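Local coordinates for SusD superfamily protein (Bacteroides vulgatus ATCC 8482, PDB 3JQ0) that probably binds sugars or other nutrients at the cell outer membrane, as in other members of the SusD family, at residues V225-S228 with F229-F233; F235-K238 with K239-E242. All coordinates share one frame; numbering follows the deposited sequence.

Contact 1 of 2, residues V225-S228 with F229-F233; sequences VTSS and FKDIF
The carboxylate of D231 overlaps the hydroxyls of S227 and S228, and a single oxygen takes both. S227 OG donates to D231 OD2 at 2.7 Å, on the anti side of the carboxylate. S228 OG donates to the same D231 OD2 at 2.8 Å, but from above the plane, 82° out of it. The two hydroxyls come from opposite faces, so D231 OD2 is gripped from both. D231 CG lies anti to its own carbonyl carbon (chi1 -66°), which turns the carboxylate back toward the serines. S228 OG also works in the other sense: it accepts from D231 N at 3.1 Å, with an N-H...O angle of 148°. D231 N makes a further, weak bond to S228 O. On the buried side, V225 CB packs on I232 CG1 at 3.9 Å. V225 CG1 meets D231 CB, and these two side chains cross at about a right angle. Further along the helix, F233 CE2 sits 3.6 Å above the centre of the F229 ring. F229 faces helix 315-319, and F229, I232 and F233 all touch R363 of strand 359-363. S228 is the N-cap of the short helix 229-233, with serine at the N-cap and aspartate three residues on. The serine-aspartate pair ties the preceding loop to the first turn of that helix.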
# COMPACT_ATOMS: atom_id res chain seq x y z
N VAL A 225 3.49 9.78 -13.88
CA VAL A 225 4.02 11.14 -13.67
C VAL A 225 5.53 11.05 -13.94
O VAL A 225 6.28 10.38 -13.22
CB VAL A 225 3.75 11.62 -12.24
CG1 VAL A 225 4.58 12.87 -11.92
CG2 VAL A 225 2.28 11.92 -12.00
N THR A 226 6.01 11.69 -15.00
CA THR A 226 7.42 11.56 -15.40
C THR A 226 8.32 12.64 -14.88
O THR A 226 9.50 12.46 -14.83
CB THR A 226 7.52 11.43 -16.91
OG1 THR A 226 6.94 12.59 -17.46
CG2 THR A 226 6.87 10.15 -17.38
N SER A 227 7.77 13.78 -14.48
CA SER A 227 8.63 14.87 -14.05
C SER A 227 9.60 14.43 -12.97
O SER A 227 10.80 14.64 -13.07
CB SER A 227 7.80 16.07 -13.58
OG SER A 227 6.91 15.72 -12.52
N SER A 228 9.06 13.78 -11.94
CA SER A 228 9.88 13.13 -10.93
C SER A 228 9.01 12.24 -10.08
O SER A 228 7.81 12.43 -9.99
CB SER A 228 10.58 14.13 -10.01
OG SER A 228 9.67 14.79 -9.16
N PHE A 229 9.65 11.28 -9.45
CA PHE A 229 8.99 10.45 -8.44
C PHE A 229 8.35 11.30 -7.34
O PHE A 229 7.23 11.05 -6.91
CB PHE A 229 10.01 9.43 -7.91
CG PHE A 229 9.46 8.37 -7.01
CD1 PHE A 229 8.73 7.32 -7.48
CD2 PHE A 229 9.84 8.35 -5.67
CE1 PHE A 229 8.35 6.31 -6.67
CE2 PHE A 229 9.44 7.32 -4.86
CZ PHE A 229 8.73 6.29 -5.36
N LYS A 230 9.07 12.31 -6.86
CA LYS A 230 8.56 13.16 -5.83
C LYS A 230 7.24 13.85 -6.21
O LYS A 230 6.35 14.03 -5.36
CB LYS A 230 9.64 14.17 -5.55
CG LYS A 230 9.34 15.04 -4.47
CD LYS A 230 10.55 15.97 -4.09
CE LYS A 230 11.80 15.18 -3.61
NZ LYS A 230 12.87 16.06 -2.98
N ASP A 231 7.08 14.23 -7.47
CA ASP A 231 5.87 14.90 -7.90
C ASP A 231 4.63 13.99 -7.85
O ASP A 231 3.53 14.50 -7.88
CB ASP A 231 6.06 15.50 -9.27
CG ASP A 231 7.08 16.61 -9.27
OD1 ASP A 231 7.14 17.45 -8.33
OD2 ASP A 231 7.89 16.67 -10.23
N ILE A 232 4.82 12.67 -7.83
CA ILE A 232 3.69 11.78 -7.68
C ILE A 232 2.93 12.09 -6.39
O ILE A 232 1.70 12.07 -6.32
CB ILE A 232 4.15 10.30 -7.65
CG1 ILE A 232 4.87 9.89 -8.93
CG2 ILE A 232 2.99 9.38 -7.36
CD1 ILE A 232 5.63 8.57 -8.71
N PHE A 233 3.71 12.33 -5.34
CA PHE A 233 3.19 12.36 -3.97
C PHE A 233 2.95 13.73 -3.41
O PHE A 233 2.42 13.87 -2.28
CB PHE A 233 4.16 11.61 -3.03
CG PHE A 233 4.54 10.24 -3.53
CD1 PHE A 233 3.61 9.19 -3.46
CD2 PHE A 233 5.77 10.01 -4.11
CE1 PHE A 233 3.93 7.95 -3.94
CE2 PHE A 233 6.07 8.76 -4.65
CZ PHE A 233 5.13 7.74 -4.55

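Contact 2 of 2, residues F235-K238 with K239-E242; sequences FENK and KNKE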
# COMPACT_ATOMS: atom_id res chain seq x y z
N PHE A 235 1.90 17.38 -2.15
CA PHE A 235 0.67 18.00 -1.70
C PHE A 235 0.08 18.91 -2.78
O PHE A 235 -1.13 19.05 -2.86
CB PHE A 235 0.96 18.77 -0.42
CG PHE A 235 -0.23 19.47 0.18
CD1 PHE A 235 -1.14 18.79 0.98
CD2 PHE A 235 -0.46 20.80 -0.08
CE1 PHE A 235 -2.24 19.44 1.48
CE2 PHE A 235 -1.58 21.47 0.45
CZ PHE A 235 -2.44 20.78 1.24
N GLU A 236 0.94 19.53 -3.58
CA GLU A 236 0.50 20.44 -4.63
C GLU A 236 0.16 19.79 -5.93
O GLU A 236 -0.24 20.49 -6.86
CB GLU A 236 1.55 21.51 -4.86
CG GLU A 236 1.78 22.36 -3.59
CD GLU A 236 0.56 23.17 -3.03
OE1 GLU A 236 -0.46 23.39 -3.74
OE2 GLU A 236 0.63 23.63 -1.83
N ASN A 237 0.31 18.48 -6.08
CA ASN A 237 0.02 17.79 -7.33
C ASN A 237 -0.97 16.66 -7.16
O ASN A 237 -0.93 15.68 -7.89
CB ASN A 237 1.31 17.32 -8.00
CG ASN A 237 1.11 16.89 -9.42
OD1 ASN A 237 0.32 17.50 -10.17
ND2 ASN A 237 1.84 15.86 -9.85
N LYS A 238 -1.86 16.78 -6.19
CA LYS A 238 -2.84 15.75 -5.94
C LYS A 238 -3.71 15.40 -7.13
O LYS A 238 -3.99 16.22 -7.99
CB LYS A 238 -3.76 16.16 -4.78
CG LYS A 238 -3.02 16.23 -3.47
CD LYS A 238 -3.95 16.65 -2.33
CE LYS A 238 -3.26 16.62 -0.99
NZ LYS A 238 -4.20 16.45 0.13
N LYS A 239 -4.15 14.15 -7.17
CA LYS A 239 -5.08 13.67 -8.21
C LYS A 239 -4.50 13.83 -9.61
O LYS A 239 -5.21 14.03 -10.58
CB LYS A 239 -6.44 14.33 -8.07
CG LYS A 239 -7.13 13.93 -6.75
CD LYS A 239 -8.53 14.33 -6.58
CE LYS A 239 -8.66 15.77 -6.70
NZ LYS A 239 -10.10 16.20 -6.37
N ASN A 240 -3.20 13.66 -9.69
CA ASN A 240 -2.46 13.62 -10.95
C ASN A 240 -2.80 12.32 -11.70
O ASN A 240 -3.51 11.44 -11.21
CB ASN A 240 -0.97 13.75 -10.69
CG ASN A 240 -0.46 12.67 -9.80
OD1 ASN A 240 -0.48 11.50 -10.17
ND2 ASN A 240 0.03 13.04 -8.59
N LYS A 241 -2.33 12.23 -12.93
CA LYS A 241 -2.75 11.14 -13.82
C LYS A 241 -2.23 9.79 -13.41
O LYS A 241 -2.70 8.76 -13.92
CB LYS A 241 -2.26 11.39 -15.25
CG LYS A 241 -0.73 11.50 -15.35
N GLU A 242 -1.28 9.73 -12.48
CA GLU A 242 -0.85 8.45 -11.97
C GLU A 242 -1.84 7.84 -11.01
O GLU A 242 -1.83 6.62 -10.78
CB GLU A 242 0.52 8.58 -11.37
CG GLU A 242 1.07 7.20 -10.98
CD GLU A 242 2.51 6.99 -11.06
OE1 GLU A 242 3.17 7.87 -11.64
OE2 GLU A 242 2.96 5.91 -10.60
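The chain reverses at K238-K239 in a beta-turn close to type II, with N237 and N240 at its ends. Their CA atoms are 6.1 Å apart. K238 is extended, and K239 takes the left-handed conformation (phi 60°). This turn lies in the loop between helix 229-233 and strand 243-247. Across it, the side chain of N240 does the bonding. N240 ND2 donates to N237 O at 2.9 Å, with an N-H...O angle of 151°. The donor is tilted out of the carbonyl plane of N237. N240 CG lies between its own backbone N and carbonyl carbon, which turns the amide back over the turn. The N240 amide is buried, and ND2 has a second acceptor in I232 O of the helix. The side chains of N237 and N240 cross at about a right angle, their amide planes 32° apart. N237 ND2 comes within 3.6 Å of N240 CB and donates one of its N-H groups to D231 O. An alanine here removes the amide, which is likely to leave N237 O, I232 O and E242 N without this partner and the turn less firmly tied to the helix. The two lysines leave the turn separately. The K238 chain is extended beyond CG, and its NZ forms a salt bridge with D358 and a hydrogen bond to L356 O. K239 bends at its third torsion, and its side chain touches H178. At the far end of the N240 amide, E242 N donates to N240 OD1 at 3.0 Å, on a lone pair in the carbonyl plane, closing an Asx turn.

The two contacts follow each other along the chain, with centres about 9 Å apart. Contact 1 opens helix 229-233. Contact 2 lies in the loop after it, leading to strand 243-247. Both are partly buried. In contact 1 the core side is apolar, while the serine-aspartate bonds lie toward the surface, with S227 exposed and S228 partly so. In contact 2 the pattern differs: the buried N240 is polar and held by bonds, and K239 is exposed. Carboxylate and hydroxyl serve in contact 1, amides in contact 2. They also touch directly. V225 N donates to E242 OE1, and V225 CG2 packs near N240 OD1. E242 is salt-bridged to R392 and R363, and R392 also bonds V225 O.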